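Local coordinates for protein AP-4 complex accessory subunit Tepsin (PDB 5WF2) that probably associates with the AP-4 adaptor complex and may thereby take part in vesicular trafficking of proteins at the trans-Golgi network, at residues 25-30 with 60-65. Numbering follows the deposited sequence.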
loop_
_atom_site.group_PDB
_atom_site.type_symbol
_atom_site.label_atom_id
_atom_site.label_comp_id
_atom_site.label_asym_id
_atom_site.label_seq_id
_atom_site.Cartn_x
_atom_site.Cartn_y
_atom_site.Cartn_z
ATOM N N GLN A 25 -10.639 12.377 4.175
ATOM C CA GLN A 25 -9.911 12.565 5.423
ATOM C C GLN A 25 -9.889 11.288 6.259
ATOM O O GLN A 25 -8.905 11.008 6.955
ATOM C CB GLN A 25 -10.507 13.739 6.220
ATOM C CG GLN A 25 -9.778 13.955 7.564
ATOM C CD GLN A 25 -8.252 14.158 7.412
ATOM O OE1 GLN A 25 -7.439 13.439 8.046
ATOM N NE2 GLN A 25 -7.857 15.146 6.577
ATOM N N GLN A 26 -10.956 10.492 6.217
ATOM C CA GLN A 26 -10.942 9.240 6.964
ATOM C C GLN A 26 -9.916 8.286 6.377
ATOM O O GLN A 26 -9.242 7.538 7.102
ATOM C CB GLN A 26 -12.321 8.592 6.938
ATOM C CG GLN A 26 -13.422 9.388 7.652
ATOM C CD GLN A 26 -14.818 8.783 7.429
ATOM O OE1 GLN A 26 -15.160 8.387 6.319
ATOM N NE2 GLN A 26 -15.627 8.711 8.488
ATOM N N GLU A 27 -9.811 8.282 5.052
ATOM C CA GLU A 27 -8.822 7.430 4.409
ATOM C C GLU A 27 -7.414 7.879 4.774
ATOM O O GLU A 27 -6.544 7.044 5.052
ATOM C CB GLU A 27 -9.090 7.419 2.894
ATOM C CG GLU A 27 -10.368 6.686 2.490
ATOM C CD GLU A 27 -11.679 7.487 2.609
ATOM O OE1 GLU A 27 -11.662 8.684 2.960
ATOM O OE2 GLU A 27 -12.748 6.903 2.335
ATOM N N LEU A 28 -7.178 9.187 4.834
ATOM C CA LEU A 28 -5.852 9.670 5.194
ATOM C C LEU A 28 -5.492 9.276 6.619
ATOM O O LEU A 28 -4.385 8.804 6.879
ATOM C CB LEU A 28 -5.773 11.174 5.016
ATOM C CG LEU A 28 -4.430 11.767 5.471
ATOM C CD1 LEU A 28 -3.224 11.183 4.713
ATOM C CD2 LEU A 28 -4.438 13.260 5.308
ATOM N N SER A 29 -6.417 9.457 7.555
ATOM C CA SER A 29 -6.170 9.036 8.932
ATOM C C SER A 29 -5.816 7.567 9.004
ATOM O O SER A 29 -4.928 7.180 9.773
ATOM C CB SER A 29 -7.396 9.301 9.799
ATOM O OG SER A 29 -7.795 10.664 9.709
ATOM N N LEU A 30 -6.516 6.725 8.226
ATOM C CA LEU A 30 -6.231 5.289 8.231
ATOM C C LEU A 30 -4.805 5.017 7.767
ATOM O O LEU A 30 -4.076 4.222 8.376
ATOM C CB LEU A 30 -7.230 4.533 7.340
ATOM C CG LEU A 30 -6.983 3.020 7.326
ATOM C CD1 LEU A 30 -7.194 2.383 8.711
ATOM C CD2 LEU A 30 -7.855 2.331 6.256
ATOM N N GLU A 60 -10.051 2.642 -3.177
ATOM C CA GLU A 60 -9.198 3.263 -4.176
ATOM C C GLU A 60 -8.496 4.487 -3.607
ATOM O O GLU A 60 -7.295 4.687 -3.821
ATOM C CB GLU A 60 -10.012 3.618 -5.428
ATOM C CG GLU A 60 -9.176 4.336 -6.413
ATOM C CD GLU A 60 -9.828 4.521 -7.766
ATOM O OE1 GLU A 60 -10.976 4.043 -7.963
ATOM O OE2 GLU A 60 -9.160 5.174 -8.601
ATOM N N ALA A 61 -9.212 5.307 -2.841
ATOM C CA ALA A 61 -8.580 6.476 -2.255
ATOM C C ALA A 61 -7.514 6.076 -1.241
ATOM O O ALA A 61 -6.457 6.696 -1.176
ATOM C CB ALA A 61 -9.641 7.368 -1.599
ATOM N N VAL A 62 -7.778 5.047 -0.441
ATOM C CA VAL A 62 -6.750 4.506 0.467
ATOM C C VAL A 62 -5.485 4.123 -0.301
ATOM O O VAL A 62 -4.353 4.435 0.110
ATOM C CB VAL A 62 -7.304 3.295 1.235
ATOM C CG1 VAL A 62 -6.161 2.605 1.994
ATOM C CG2 VAL A 62 -8.399 3.708 2.213
ATOM N N LEU A 63 -5.658 3.398 -1.405
ATOM C CA LEU A 63 -4.519 2.986 -2.208
ATOM C C LEU A 63 -3.792 4.198 -2.794
ATOM O O LEU A 63 -2.559 4.238 -2.811
ATOM C CB LEU A 63 -4.988 2.019 -3.304
ATOM C CG LEU A 63 -3.959 1.132 -4.025
ATOM C CD1 LEU A 63 -3.216 0.295 -3.020
ATOM C CD2 LEU A 63 -4.619 0.209 -5.057
ATOM N N GLU A 64 -4.521 5.188 -3.298
ATOM C CA GLU A 64 -3.816 6.355 -3.791
ATOM C C GLU A 64 -3.035 7.044 -2.674
ATOM O O GLU A 64 -1.936 7.564 -2.916
ATOM C CB GLU A 64 -4.786 7.310 -4.487
ATOM C CG GLU A 64 -5.355 6.783 -5.804
ATOM C CD GLU A 64 -4.375 6.828 -6.960
ATOM O OE1 GLU A 64 -3.375 7.576 -6.883
ATOM O OE2 GLU A 64 -4.637 6.120 -7.954
ATOM N N LEU A 65 -3.543 7.025 -1.440
ATOM C CA LEU A 65 -2.821 7.652 -0.337
ATOM C C LEU A 65 -1.637 6.808 0.106
ATOM O O LEU A 65 -0.567 7.345 0.450
ATOM C CB LEU A 65 -3.782 7.929 0.823
ATOM C CG LEU A 65 -4.788 9.037 0.471
ATOM C CD1 LEU A 65 -5.983 9.053 1.380
ATOM C CD2 LEU A 65 -4.120 10.314 0.517
#
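E27 meets V62 and L65 where two helices of the all-helical VHS/ENTH-like domain of tepsin, 25-35 and 59-68, pack together. The axes of segments 25-30 and 60-65 approach to 9.1 Å with 49° between their N-to-C directions, and the contact between them is carried mainly by methyl and methylene groups. E27 lends its aliphatic stem: CB points at the facing helix, and with CG anti to the carbonyl carbon (chi1 -69°) the methylene CG lies 3.6 Å from CG2 of V62, the two side chains crossing at about a right angle. The chain then bends at chi2 (82°), turning the carboxylate away from 60-65, and OE2 is hydrogen-bonded to the backbone N of N58. N58 in turn accepts the backbone N-H of A61 through OD1, which ties the acid to the first turn of helix 59-68. Beside this stem, CB of A61 rests 4.2 Å from CG of E27. On one flank CG2 of V62 also meets CD2 of L30 at 4.3 Å; F50 of helix 44-56 touches both residues, so this side of the contact runs on into the packing against a third helix. On the other flank L65 points toward 25-30 and lays its CD1 against the backbone where E27 joins L28, while its side chain also touches V31 farther along helix 25-35 and L21 in the loop before that helix. That one methyl lies 3.8 Å from CB of E27, 4.2 Å from CB of L28 and 3.7 Å from the backbone N of L28.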